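Local coordinates for protein farnesyl diphosphate phosphatase YisP (Bacillus subtilis subsp. subtilis, PDB 3WE9) that hydrolyses farnesyl diphosphate to farnesol and diphosphate, a phosphatase activity involved in biofilm formation, at residues Gln16-Ile21 with Ser44-Ser49; Arg92-Glu97 with Leu137-Arg142; Ala112-Asp117 with Ile177-Met182; Asp146-Ala151 with Leu223-Gln228. All coordinates share one frame; numbering follows the deposited sequence.

Contact 1: residues Gln16-Ile21 with Ser44-Ser49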
loop_
_atom_site.group_PDB
_atom_site.type_symbol
_atom_site.label_atom_id
_atom_site.label_comp_id
_atom_site.label_asym_id
_atom_site.label_seq_id
_atom_site.Cartn_x
_atom_site.Cartn_y
_atom_site.Cartn_z
ATOM N N GLN A 16 -15.512 -2.337 -13.378
ATOM C CA GLN A 16 -16.395 -2.388 -12.220
ATOM C C GLN A 16 -16.000 -3.520 -11.290
ATOM O O GLN A 16 -16.032 -3.377 -10.069
ATOM C CB GLN A 16 -17.850 -2.562 -12.655
ATOM C CG GLN A 16 -18.455 -1.290 -13.192
ATOM C CD GLN A 16 -18.147 -0.099 -12.301
ATOM O OE1 GLN A 16 -18.423 -0.120 -11.101
ATOM N NE2 GLN A 16 -17.566 0.942 -12.886
ATOM N N GLN A 17 -15.620 -4.647 -11.873
ATOM C CA GLN A 17 -15.213 -5.784 -11.074
ATOM C C GLN A 17 -13.879 -5.473 -10.401
ATOM O O GLN A 17 -13.615 -5.930 -9.290
ATOM C CB GLN A 17 -15.126 -7.028 -11.956
ATOM C CG GLN A 17 -16.464 -7.337 -12.611
ATOM C CD GLN A 17 -16.459 -8.614 -13.421
ATOM O OE1 GLN A 17 -17.474 -8.984 -14.018
ATOM N NE2 GLN A 17 -15.321 -9.299 -13.448
ATOM N N CYS A 18 -13.040 -4.685 -11.068
ATOM C CA CYS A 18 -11.763 -4.304 -10.476
ATOM C C CYS A 18 -12.065 -3.458 -9.241
ATOM O O CYS A 18 -11.378 -3.559 -8.228
ATOM C CB CYS A 18 -10.914 -3.496 -11.466
ATOM S SG CYS A 18 -10.103 -4.475 -12.760
ATOM N N GLY A 19 -13.114 -2.641 -9.335
ATOM C CA GLY A 19 -13.510 -1.786 -8.227
ATOM C C GLY A 19 -14.097 -2.555 -7.053
ATOM O O GLY A 19 -13.901 -2.178 -5.894
ATOM N N GLN A 20 -14.822 -3.629 -7.356
ATOM C CA GLN A 20 -15.433 -4.473 -6.330
ATOM C C GLN A 20 -14.311 -5.109 -5.513
ATOM O O GLN A 20 -14.361 -5.156 -4.285
ATOM C CB GLN A 20 -16.264 -5.579 -6.986
ATOM C CG GLN A 20 -17.221 -5.106 -8.070
ATOM C CD GLN A 20 -18.569 -4.666 -7.532
ATOM O OE1 GLN A 20 -18.654 -3.791 -6.669
ATOM N NE2 GLN A 20 -19.636 -5.273 -8.046
ATOM N N ILE A 21 -13.299 -5.598 -6.223
ATOM C CA ILE A 21 -12.132 -6.233 -5.620
ATOM C C ILE A 21 -11.397 -5.297 -4.668
ATOM O O ILE A 21 -11.251 -5.590 -3.480
ATOM C CB ILE A 21 -11.131 -6.695 -6.711
ATOM C CG1 ILE A 21 -11.706 -7.891 -7.475
ATOM C CG2 ILE A 21 -9.786 -7.038 -6.088
ATOM C CD1 ILE A 21 -10.797 -8.415 -8.573
ATOM N N SER A 44 -6.937 3.200 -11.667
ATOM C CA SER A 44 -6.293 2.847 -10.405
ATOM C C SER A 44 -6.829 1.513 -9.892
ATOM O O SER A 44 -6.072 0.708 -9.351
ATOM C CB SER A 44 -6.526 3.936 -9.356
ATOM O OG SER A 44 -5.856 5.128 -9.726
ATOM N N TRP A 45 -8.133 1.293 -10.043
ATOM C CA TRP A 45 -8.726 0.033 -9.604
ATOM C C TRP A 45 -8.041 -1.112 -10.341
ATOM O O TRP A 45 -7.678 -2.122 -9.744
ATOM C CB TRP A 45 -10.220 -0.023 -9.922
ATOM C CG TRP A 45 -11.094 0.954 -9.186
ATOM C CD1 TRP A 45 -10.781 1.674 -8.069
ATOM C CD2 TRP A 45 -12.444 1.284 -9.514
ATOM N NE1 TRP A 45 -11.859 2.439 -7.681
ATOM C CE2 TRP A 45 -12.895 2.215 -8.553
ATOM C CE3 TRP A 45 -13.321 0.879 -10.530
ATOM C CZ2 TRP A 45 -14.190 2.751 -8.577
ATOM C CZ3 TRP A 45 -14.607 1.412 -10.557
ATOM C CH2 TRP A 45 -15.028 2.339 -9.583
ATOM N N ALA A 46 -7.870 -0.946 -11.650
ATOM C CA ALA A 46 -7.236 -1.966 -12.478
ATOM C C ALA A 46 -5.828 -2.276 -11.990
ATOM O O ALA A 46 -5.448 -3.443 -11.853
ATOM C CB ALA A 46 -7.198 -1.504 -13.949
ATOM N N VAL A 47 -5.052 -1.227 -11.734
ATOM C CA VAL A 47 -3.680 -1.394 -11.265
ATOM C C VAL A 47 -3.615 -2.133 -9.930
ATOM O O VAL A 47 -2.851 -3.088 -9.782
ATOM C CB VAL A 47 -2.968 -0.028 -11.124
ATOM C CG1 VAL A 47 -1.629 -0.201 -10.405
ATOM C CG2 VAL A 47 -2.751 0.582 -12.506
ATOM N N LEU A 48 -4.418 -1.703 -8.962
ATOM C CA LEU A 48 -4.412 -2.356 -7.657
ATOM C C LEU A 48 -5.040 -3.751 -7.691
ATOM O O LEU A 48 -4.659 -4.622 -6.910
ATOM C CB LEU A 48 -5.115 -1.480 -6.616
ATOM C CG LEU A 48 -4.424 -0.143 -6.312
ATOM C CD1 LEU A 48 -5.073 0.492 -5.090
ATOM C CD2 LEU A 48 -2.940 -0.365 -6.060
ATOM N N SER A 49 -6.004 -3.963 -8.583
ATOM C CA SER A 49 -6.622 -5.280 -8.712
ATOM C C SER A 49 -5.526 -6.229 -9.186
ATOM O O SER A 49 -5.417 -7.363 -8.706
ATOM C CB SER A 49 -7.765 -5.253 -9.730
ATOM O OG SER A 49 -8.897 -4.578 -9.212
#
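Gly19 lies against the indole of Trp45. Its CA sits over one ring face, 3.8 Å from the centroid of the six-membered ring and offset toward the rim, a CH-pi contact. A side chain on this glycine would run into Trp45 CE3, and its absence lets helix segments 16-21 and 44-49 come to 8.2 Å between axes at an angle of 59°. At the ring edge, Gln16 NE2 lies in the indole plane, 3.8 Å from Trp45 CZ3, with its amide turned 83° to the ring. Cys18 packs at the base of the tryptophan, where its CB meets Trp45 CB at 3.9 Å, and its SG rests on Ala46 CA at 3.8 Å. The pairing joins helices 6-25 and 38-54 of the all-helical fold of the phytoene/squalene synthases. An alanine in place of Trp45 would probably open a gap over Gly19 CA and leave the Gln16 amide without the ring edge it borders. Behind this shell, Ser49 OG turns back onto its own helix (chi1 -73°) and bonds Trp45 O at 2.8 Å from above the carbonyl plane; Ser49 N shares that acceptor. Farther out, Phe30 meets the indole nearly parallel, while Leu83 touches Cys18 and Ile21.

Contact 2: residues Arg92-Glu97 with Leu137-Arg142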
loop_
_atom_site.group_PDB
_atom_site.type_symbol
_atom_site.label_atom_id
_atom_site.label_comp_id
_atom_site.label_asym_id
_atom_site.label_seq_id
_atom_site.Cartn_x
_atom_site.Cartn_y
_atom_site.Cartn_z
ATOM N N ARG A 92 -3.036 1.541 -21.982
ATOM C CA ARG A 92 -3.011 2.338 -23.201
ATOM C C ARG A 92 -3.508 3.766 -22.992
ATOM O O ARG A 92 -3.061 4.698 -23.660
ATOM C CB ARG A 92 -3.859 1.655 -24.277
ATOM C CG ARG A 92 -3.262 0.363 -24.819
ATOM C CD ARG A 92 -4.286 -0.380 -25.661
ATOM N NE ARG A 92 -5.145 0.567 -26.354
ATOM C CZ ARG A 92 -6.454 0.682 -26.148
ATOM N NH1 ARG A 92 -7.071 -0.101 -25.273
ATOM N NH2 ARG A 92 -7.136 1.607 -26.802
ATOM N N THR A 93 -4.431 3.934 -22.056
ATOM C CA THR A 93 -4.990 5.245 -21.779
ATOM C C THR A 93 -4.030 6.179 -21.053
ATOM O O THR A 93 -3.964 7.375 -21.363
ATOM C CB THR A 93 -6.280 5.113 -20.940
ATOM O OG1 THR A 93 -7.207 4.262 -21.628
ATOM C CG2 THR A 93 -6.911 6.481 -20.705
ATOM N N PHE A 94 -3.281 5.634 -20.097
ATOM C CA PHE A 94 -2.351 6.437 -19.307
ATOM C C PHE A 94 -0.869 6.219 -19.593
ATOM O O PHE A 94 -0.011 6.748 -18.881
ATOM C CB PHE A 94 -2.641 6.215 -17.821
ATOM C CG PHE A 94 -3.957 6.790 -17.389
ATOM C CD1 PHE A 94 -4.075 8.151 -17.111
ATOM C CD2 PHE A 94 -5.094 5.985 -17.325
ATOM C CE1 PHE A 94 -5.311 8.708 -16.779
ATOM C CE2 PHE A 94 -6.340 6.530 -16.994
ATOM C CZ PHE A 94 -6.447 7.896 -16.720
ATOM N N THR A 95 -0.579 5.454 -20.643
ATOM C CA THR A 95 0.797 5.162 -21.032
ATOM C C THR A 95 1.594 4.687 -19.817
ATOM O O THR A 95 2.612 5.278 -19.451
ATOM C CB THR A 95 1.466 6.410 -21.642
ATOM O OG1 THR A 95 0.638 6.927 -22.692
ATOM C CG2 THR A 95 2.832 6.056 -22.216
ATOM N N LEU A 96 1.118 3.615 -19.194
ATOM C CA LEU A 96 1.770 3.055 -18.012
ATOM C C LEU A 96 3.064 2.339 -18.394
ATOM O O LEU A 96 3.246 1.938 -19.548
ATOM C CB LEU A 96 0.823 2.080 -17.305
ATOM C CG LEU A 96 -0.536 2.659 -16.878
ATOM C CD1 LEU A 96 -1.364 1.578 -16.200
ATOM C CD2 LEU A 96 -0.332 3.847 -15.948
ATOM N N GLU A 97 3.961 2.183 -17.423
ATOM C CA GLU A 97 5.242 1.523 -17.660
ATOM C C GLU A 97 5.229 0.067 -17.211
ATOM O O GLU A 97 4.686 -0.262 -16.157
ATOM C CB GLU A 97 6.352 2.274 -16.933
ATOM C CG GLU A 97 6.400 3.747 -17.267
ATOM C CD GLU A 97 7.653 4.405 -16.744
ATOM O OE1 GLU A 97 7.922 4.295 -15.525
ATOM O OE2 GLU A 97 8.372 5.029 -17.555
ATOM N N LEU A 137 1.848 6.307 -10.783
ATOM C CA LEU A 137 2.331 7.655 -11.090
ATOM C C LEU A 137 1.698 8.336 -12.307
ATOM O O LEU A 137 1.224 9.469 -12.210
ATOM C CB LEU A 137 3.858 7.654 -11.239
ATOM C CG LEU A 137 4.524 9.021 -11.440
ATOM C CD1 LEU A 137 4.176 9.944 -10.281
ATOM C CD2 LEU A 137 6.033 8.846 -11.549
ATOM N N PRO A 138 1.687 7.659 -13.466
ATOM C CA PRO A 138 1.099 8.262 -14.671
ATOM C C PRO A 138 -0.390 8.577 -14.531
ATOM O O PRO A 138 -0.928 9.424 -15.247
ATOM C CB PRO A 138 1.365 7.213 -15.749
ATOM C CG PRO A 138 2.605 6.528 -15.260
ATOM C CD PRO A 138 2.324 6.371 -13.790
ATOM N N ILE A 139 -1.051 7.891 -13.607
ATOM C CA ILE A 139 -2.470 8.108 -13.368
ATOM C C ILE A 139 -2.668 9.313 -12.442
ATOM O O ILE A 139 -3.595 10.105 -12.616
ATOM C CB ILE A 139 -3.108 6.847 -12.733
ATOM C CG1 ILE A 139 -3.029 5.677 -13.724
ATOM C CG2 ILE A 139 -4.552 7.130 -12.330
ATOM C CD1 ILE A 139 -3.479 4.334 -13.159
ATOM N N LEU A 140 -1.773 9.457 -11.470
ATOM C CA LEU A 140 -1.851 10.548 -10.505
ATOM C C LEU A 140 -1.414 11.896 -11.079
ATOM O O LEU A 140 -1.862 12.947 -10.619
ATOM C CB LEU A 140 -0.989 10.214 -9.281
ATOM C CG LEU A 140 -1.334 8.881 -8.614
ATOM C CD1 LEU A 140 -0.328 8.567 -7.494
ATOM C CD2 LEU A 140 -2.753 8.950 -8.069
ATOM N N THR A 141 -0.540 11.876 -12.077
ATOM C CA THR A 141 -0.084 13.134 -12.653
ATOM C C THR A 141 0.352 13.020 -14.099
ATOM O O THR A 141 1.064 12.096 -14.473
ATOM C CB THR A 141 1.091 13.747 -11.847
ATOM O OG1 THR A 141 1.433 15.020 -12.409
ATOM C CG2 THR A 141 2.315 12.851 -11.911
ATOM N N ARG A 142 -0.079 13.989 -14.898
ATOM C CA ARG A 142 0.244 14.041 -16.312
ATOM C C ARG A 142 1.480 14.891 -16.614
ATOM O O ARG A 142 2.181 14.639 -17.591
ATOM C CB ARG A 142 -0.955 14.588 -17.101
ATOM C CG ARG A 142 -1.583 15.863 -16.519
ATOM C CD ARG A 142 -2.417 16.586 -17.588
ATOM N NE ARG A 142 -3.213 17.696 -17.063
ATOM C CZ ARG A 142 -4.492 17.596 -16.710
ATOM N NH1 ARG A 142 -5.126 16.437 -16.825
ATOM N NH2 ARG A 142 -5.144 18.656 -16.249
HETATM O O HOH W 1 -0.473 9.567 -18.255
#
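Phe94 and Ile139 meet at about a right angle, with Ile139 CG1 over one face of the phenyl ring. The approach is closest at the root of the ring, where Phe94 CG stands 3.9 Å from Ile139 CG1. Phe94 CG is anti to its own carbonyl carbon (chi1 -68°), which starts the ring off in the direction of the isoleucine. Leu96 comes in obliquely to both neighbours on the other segment and touches them with one methyl: CD2 is 3.8 Å from Pro138 CB and 3.9 Å from Ile139 CG1. The same isoleucine methylene therefore faces a ring and a leucine branch at once, while the proline ring takes Leu96 at its CB and CG. Pro138 CB also lies 3.5 Å from Phe94 O, so the proline borders backbone as well as side chain.

In the fold, this is where the end of helix 84-94 meets the C-terminal turn of helix 118-140 in the all-helical fold of the phytoene/squalene synthase family. Thr95 leaves helical geometry with a positive phi of 50°, and the chain then runs on through Leu96. On the partner helix Pro138 has no N-H to give to the preceding turn, and the helix is kinked there. The polar link between the segments is water 1, which donates to Phe94 O at 2.9 Å and to Pro138 O at 3.0 Å, bridging two carbonyls that cannot bond each other. Helix 38-54 supplies further neighbours: Lys39, Gln40 and Ala43 touch Phe94, and Ser44 touches Ile139.

Contact 3: residues Ala112-Asp117 with Ile177-Met182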
loop_
_atom_site.group_PDB
_atom_site.type_symbol
_atom_site.label_atom_id
_atom_site.label_comp_id
_atom_site.label_asym_id
_atom_site.label_seq_id
_atom_site.Cartn_x
_atom_site.Cartn_y
_atom_site.Cartn_z
ATOM N N ALA A 112 11.068 -18.365 2.750
ATOM C CA ALA A 112 10.474 -18.805 4.006
ATOM C C ALA A 112 11.404 -18.475 5.169
ATOM O O ALA A 112 11.119 -18.829 6.312
ATOM C CB ALA A 112 10.181 -20.310 3.977
ATOM N N LYS A 113 12.510 -17.798 4.872
ATOM C CA LYS A 113 13.467 -17.426 5.896
ATOM C C LYS A 113 13.224 -16.022 6.403
ATOM O O LYS A 113 12.856 -15.128 5.647
ATOM C CB LYS A 113 14.901 -17.552 5.365
ATOM C CG LYS A 113 15.228 -18.930 4.843
ATOM C CD LYS A 113 16.717 -19.131 4.683
ATOM C CE LYS A 113 17.039 -20.610 4.571
ATOM N NZ LYS A 113 18.482 -20.869 4.806
ATOM N N PRO A 114 13.438 -15.815 7.708
ATOM C CA PRO A 114 13.249 -14.514 8.349
ATOM C C PRO A 114 14.181 -13.459 7.758
ATOM O O PRO A 114 15.273 -13.776 7.288
ATOM C CB PRO A 114 13.561 -14.802 9.824
ATOM C CG PRO A 114 13.276 -16.295 9.963
ATOM C CD PRO A 114 13.833 -16.842 8.690
ATOM N N TYR A 115 13.731 -12.210 7.758
ATOM C CA TYR A 115 14.543 -11.120 7.247
ATOM C C TYR A 115 15.593 -10.826 8.300
ATOM O O TYR A 115 15.316 -10.922 9.496
ATOM C CB TYR A 115 13.688 -9.876 7.000
ATOM C CG TYR A 115 12.835 -9.928 5.749
ATOM C CD1 TYR A 115 12.795 -11.070 4.939
ATOM C CD2 TYR A 115 12.055 -8.835 5.381
ATOM C CE1 TYR A 115 11.991 -11.109 3.793
ATOM C CE2 TYR A 115 11.255 -8.867 4.249
ATOM C CZ TYR A 115 11.223 -10.001 3.461
ATOM O OH TYR A 115 10.394 -10.032 2.364
ATOM N N ASP A 116 16.795 -10.464 7.866
ATOM C CA ASP A 116 17.873 -10.195 8.807
ATOM C C ASP A 116 18.057 -8.712 9.090
ATOM O O ASP A 116 17.974 -8.276 10.234
ATOM C CB ASP A 116 19.184 -10.784 8.277
ATOM C CG ASP A 116 20.294 -10.750 9.307
ATOM O OD1 ASP A 116 20.120 -11.361 10.384
ATOM O OD2 ASP A 116 21.336 -10.110 9.048
ATOM N N ASP A 117 18.316 -7.953 8.031
ATOM C CA ASP A 117 18.530 -6.509 8.096
ATOM C C ASP A 117 17.231 -5.743 7.897
ATOM O O ASP A 117 16.293 -6.244 7.283
ATOM C CB ASP A 117 19.471 -6.055 6.970
ATOM C CG ASP A 117 20.917 -6.333 7.255
ATOM O OD1 ASP A 117 21.750 -6.003 6.385
ATOM O OD2 ASP A 117 21.229 -6.872 8.337
ATOM N N ILE A 177 9.807 -9.491 10.138
ATOM C CA ILE A 177 10.391 -8.680 11.209
ATOM C C ILE A 177 11.912 -8.897 11.169
ATOM O O ILE A 177 12.390 -10.026 11.304
ATOM C CB ILE A 177 9.870 -9.104 12.597
ATOM C CG1 ILE A 177 8.344 -8.970 12.637
ATOM C CG2 ILE A 177 10.520 -8.245 13.681
ATOM C CD1 ILE A 177 7.708 -9.648 13.825
ATOM N N PRO A 178 12.685 -7.815 10.979
ATOM C CA PRO A 178 14.149 -7.883 10.910
ATOM C C PRO A 178 14.800 -8.396 12.189
ATOM O O PRO A 178 14.692 -7.780 13.249
ATOM C CB PRO A 178 14.545 -6.443 10.597
ATOM C CG PRO A 178 13.351 -5.900 9.889
ATOM C CD PRO A 178 12.224 -6.442 10.719
ATOM N N ARG A 179 15.488 -9.529 12.080
ATOM C CA ARG A 179 16.151 -10.123 13.232
ATOM C C ARG A 179 17.207 -9.210 13.850
ATOM O O ARG A 179 17.453 -9.270 15.059
ATOM C CB ARG A 179 16.756 -11.480 12.849
ATOM C CG ARG A 179 15.826 -12.671 13.115
ATOM C CD ARG A 179 14.407 -12.455 12.575
ATOM N NE ARG A 179 13.546 -13.595 12.879
ATOM C CZ ARG A 179 12.267 -13.694 12.526
ATOM N NH1 ARG A 179 11.668 -12.714 11.847
ATOM N NH2 ARG A 179 11.584 -14.787 12.848
ATOM N N GLN A 180 17.838 -8.370 13.035
ATOM C CA GLN A 180 18.846 -7.452 13.562
ATOM C C GLN A 180 18.179 -6.357 14.389
ATOM O O GLN A 180 18.763 -5.851 15.346
ATOM C CB GLN A 180 19.665 -6.819 12.433
ATOM C CG GLN A 180 20.694 -7.751 11.815
ATOM C CD GLN A 180 21.618 -8.348 12.855
ATOM O OE1 GLN A 180 22.334 -7.628 13.556
ATOM N NE2 GLN A 180 21.602 -9.671 12.970
ATOM N N VAL A 181 16.960 -5.985 14.017
ATOM C CA VAL A 181 16.237 -4.968 14.772
ATOM C C VAL A 181 15.767 -5.615 16.082
ATOM O O VAL A 181 15.862 -5.014 17.149
ATOM C CB VAL A 181 15.019 -4.424 13.976
ATOM C CG1 VAL A 181 14.213 -3.464 14.847
ATOM C CG2 VAL A 181 15.501 -3.693 12.722
ATOM N N MET A 182 15.278 -6.847 15.999
ATOM C CA MET A 182 14.846 -7.552 17.196
ATOM C C MET A 182 16.008 -7.634 18.186
ATOM O O MET A 182 15.842 -7.368 19.378
ATOM C CB MET A 182 14.383 -8.967 16.851
ATOM C CG MET A 182 13.010 -9.047 16.204
ATOM S SD MET A 182 12.740 -10.645 15.425
ATOM C CE MET A 182 12.764 -11.769 16.847
#
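Tyr115 O and Asp116 O hold the tight side of this contact. Arg179 N gives its hydrogen to Tyr115 O at 2.9 Å in a nearly straight bond (169°), and Gln180 N bonds Asp116 O at 2.8 Å, in the carbonyl plane. Pro178 CA adds a CA-H...O contact of 3.5 Å to Tyr115 O. The Arg179 chain bends at chi2 (48°), which places CD 3.6 Å from Tyr115 O; beyond it, Pro114 CB covers one face of the guanidinium, at a spacing too short in the model to be trusted. In the guanidinium plane, NH1 bonds Ile177 O at 2.8 Å on a lone pair and also reaches Lys174 O, while NE forms a salt bridge with Glu189. An alanine at Arg179 would keep the backbone bond but would probably leave Glu189 without its charge partner and Ile177 O without this donor. The other side is looser and more exposed: both carboxylates come near the Gln180 side chain, Asp117 alongside it and pointing the same way, OD2 3.6 Å from Gln180 CG. With Pro178 at the N-cap position, the arrangement is that of a helix N-terminus, the start of helix 179-185, whose first-turn N-H groups are met by carbonyls of a loop distant in sequence.

Contact 4: residues Asp146-Ala151 with Leu223-Gln228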
loop_
_atom_site.group_PDB
_atom_site.type_symbol
_atom_site.label_atom_id
_atom_site.label_comp_id
_atom_site.label_asym_id
_atom_site.label_seq_id
_atom_site.Cartn_x
_atom_site.Cartn_y
_atom_site.Cartn_z
ATOM N N ASP A 146 8.382 13.741 -13.085
ATOM C CA ASP A 146 9.759 13.675 -12.604
ATOM C C ASP A 146 9.861 14.188 -11.171
ATOM O O ASP A 146 10.582 13.628 -10.346
ATOM C CB ASP A 146 10.672 14.511 -13.507
ATOM C CG ASP A 146 11.352 13.684 -14.582
ATOM O OD1 ASP A 146 10.688 12.819 -15.193
ATOM O OD2 ASP A 146 12.557 13.911 -14.821
ATOM N N GLN A 147 9.128 15.259 -10.886
ATOM C CA GLN A 147 9.130 15.871 -9.561
ATOM C C GLN A 147 8.338 15.102 -8.499
ATOM O O GLN A 147 8.563 15.291 -7.304
ATOM C CB GLN A 147 8.567 17.290 -9.644
ATOM C CG GLN A 147 9.401 18.275 -10.442
ATOM C CD GLN A 147 8.749 19.643 -10.507
ATOM O OE1 GLN A 147 8.414 20.234 -9.477
ATOM N NE2 GLN A 147 8.561 20.155 -11.720
ATOM N N LEU A 148 7.417 14.243 -8.933
ATOM C CA LEU A 148 6.571 13.482 -8.010
ATOM C C LEU A 148 6.863 11.981 -7.921
ATOM O O LEU A 148 6.242 11.269 -7.127
ATOM C CB LEU A 148 5.100 13.678 -8.397
ATOM C CG LEU A 148 4.504 15.080 -8.243
ATOM C CD1 LEU A 148 3.159 15.146 -8.941
ATOM C CD2 LEU A 148 4.366 15.413 -6.766
ATOM N N LYS A 149 7.796 11.501 -8.737
ATOM C CA LYS A 149 8.153 10.085 -8.755
ATOM C C LYS A 149 8.597 9.583 -7.383
ATOM O O LYS A 149 8.123 8.553 -6.906
ATOM C CB LYS A 149 9.267 9.851 -9.777
ATOM C CG LYS A 149 9.772 8.417 -9.887
ATOM C CD LYS A 149 10.974 8.376 -10.830
ATOM C CE LYS A 149 11.718 7.049 -10.777
ATOM N NZ LYS A 149 11.042 5.961 -11.522
ATOM N N GLN A 150 9.513 10.317 -6.759
ATOM C CA GLN A 150 10.030 9.959 -5.442
ATOM C C GLN A 150 8.893 9.883 -4.418
ATOM O O GLN A 150 8.849 8.967 -3.589
ATOM C CB GLN A 150 11.066 10.995 -4.997
ATOM C CG GLN A 150 11.723 10.708 -3.663
ATOM C CD GLN A 150 12.659 11.823 -3.234
ATOM O OE1 GLN A 150 13.609 12.161 -3.945
ATOM N NE2 GLN A 150 12.396 12.404 -2.066
ATOM N N ALA A 151 7.971 10.841 -4.488
ATOM C CA ALA A 151 6.841 10.888 -3.566
ATOM C C ALA A 151 5.889 9.709 -3.752
ATOM O O ALA A 151 5.358 9.175 -2.779
ATOM C CB ALA A 151 6.084 12.199 -3.736
ATOM N N LEU A 223 3.089 16.950 -1.436
ATOM C CA LEU A 223 1.649 16.992 -1.654
ATOM C C LEU A 223 1.156 18.166 -2.514
ATOM O O LEU A 223 0.309 17.982 -3.391
ATOM C CB LEU A 223 0.920 16.994 -0.307
ATOM C CG LEU A 223 -0.611 16.987 -0.345
ATOM C CD1 LEU A 223 -1.104 15.774 -1.125
ATOM C CD2 LEU A 223 -1.164 16.982 1.076
ATOM N N PRO A 224 1.673 19.386 -2.270
ATOM C CA PRO A 224 1.239 20.547 -3.058
ATOM C C PRO A 224 1.597 20.473 -4.546
ATOM O O PRO A 224 1.025 21.197 -5.361
ATOM C CB PRO A 224 1.936 21.724 -2.364
ATOM C CG PRO A 224 2.119 21.236 -0.953
ATOM C CD PRO A 224 2.550 19.811 -1.163
ATOM N N LEU A 225 2.544 19.607 -4.892
ATOM C CA LEU A 225 2.979 19.453 -6.280
ATOM C C LEU A 225 2.054 18.594 -7.136
ATOM O O LEU A 225 2.093 18.676 -8.361
ATOM C CB LEU A 225 4.384 18.860 -6.342
ATOM C CG LEU A 225 5.513 19.676 -5.718
ATOM C CD1 LEU A 225 6.815 18.908 -5.874
ATOM C CD2 LEU A 225 5.605 21.043 -6.385
ATOM N N PHE A 226 1.248 17.752 -6.503
ATOM C CA PHE A 226 0.324 16.909 -7.253
ATOM C C PHE A 226 -0.781 17.773 -7.838
ATOM O O PHE A 226 -1.161 18.778 -7.246
ATOM C CB PHE A 226 -0.303 15.855 -6.338
ATOM C CG PHE A 226 0.575 14.667 -6.092
ATOM C CD1 PHE A 226 0.597 13.610 -6.996
ATOM C CD2 PHE A 226 1.384 14.607 -4.960
ATOM C CE1 PHE A 226 1.417 12.498 -6.778
ATOM C CE2 PHE A 226 2.207 13.504 -4.731
ATOM C CZ PHE A 226 2.222 12.447 -5.641
ATOM N N PRO A 227 -1.312 17.395 -9.011
ATOM C CA PRO A 227 -2.386 18.200 -9.600
ATOM C C PRO A 227 -3.607 18.143 -8.687
ATOM O O PRO A 227 -3.798 17.159 -7.960
ATOM C CB PRO A 227 -2.622 17.526 -10.953
ATOM C CG PRO A 227 -2.234 16.095 -10.703
ATOM C CD PRO A 227 -0.984 16.238 -9.866
ATOM N N GLN A 228 -4.428 19.189 -8.710
ATOM C CA GLN A 228 -5.612 19.222 -7.859
ATOM C C GLN A 228 -6.492 17.977 -7.967
ATOM O O GLN A 228 -7.033 17.520 -6.959
ATOM C CB GLN A 228 -6.460 20.466 -8.152
ATOM C CG GLN A 228 -5.768 21.774 -7.810
ATOM C CD GLN A 228 -5.617 21.997 -6.310
ATOM O OE1 GLN A 228 -4.711 22.704 -5.867
ATOM N NE2 GLN A 228 -6.517 21.413 -5.526
#
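Leu148 and Phe226 make the CH-pi part of the contact. Leu148 CD2 stands over one face of the phenyl ring, 3.6 Å from the Phe226 centroid and 16° off the ring normal, somewhat offset toward the rim. The second methyl lies over the same side of the ring, nearer the CD1 edge: Leu148 CD1 is 3.6 Å from Phe226 CD1. Both branches of the leucine fork are thus spent on one aromatic ring; Leu148 CG, set anti to the carbonyl carbon (chi1 -66°), carries the fork out toward it.

Plain apolar contacts add to this pair. Leu148 CD2 also presses on Leu225 CB at 3.5 Å, tighter than usual for two carbons, so that methyl is wedged between Leu225 CB and the Phe226 ring. One turn on, Ala151 CB approaches Phe226 CE2 obliquely at 4.2 Å, and Pro227 CD stands 4.4 Å from Leu148 CD1. Outside the pair of segments, Gln231 and Val234 of helix 228-250 also touch Phe226, and Thr141 touches Leu148.

Polar groups play a lesser part. Gln147, its chain extended beyond CG, crosses Leu225 at about a right angle on the exposed margin, and its OE1 only comes to 4.2 Å from Leu225 CD1. Within the turn after helix 199-221, Phe226 N bonds Leu223 O at 3.3 Å, and that same carbonyl oxygen lies in the plane of the Phe226 ring at its edge. The joint between helix 145-165 and this turn therefore depends on the fit of carbon surfaces, with 277 Å² buried and no direct polar bond between the segments to fix their relative position.

How the contacts relate
Contact 2 touches both contact 1 and contact 4, which do not touch each other (nearest atoms about 11 Å apart), while contact 3 stands apart. Contacts 1 and 2 have centres about 16 Å apart and meet where Val47 CG2 lies 3.9 Å from Ile139 CD1, so helix 38-54 packs on 6-25 and on 118-140. Contacts 2 and 4, with centres about 13 Å apart, join through Leu137 CD2 and Lys149 CA at 3.7 Å; helices 118-140 and 145-165 follow one another in sequence. Contact 3 is about 33 Å from contact 1 and about 36 Å from contact 2 between centres, across the centre of the chain from both, and about 33 Å from contact 4. No substrate or metal lies among the atoms of the four contacts.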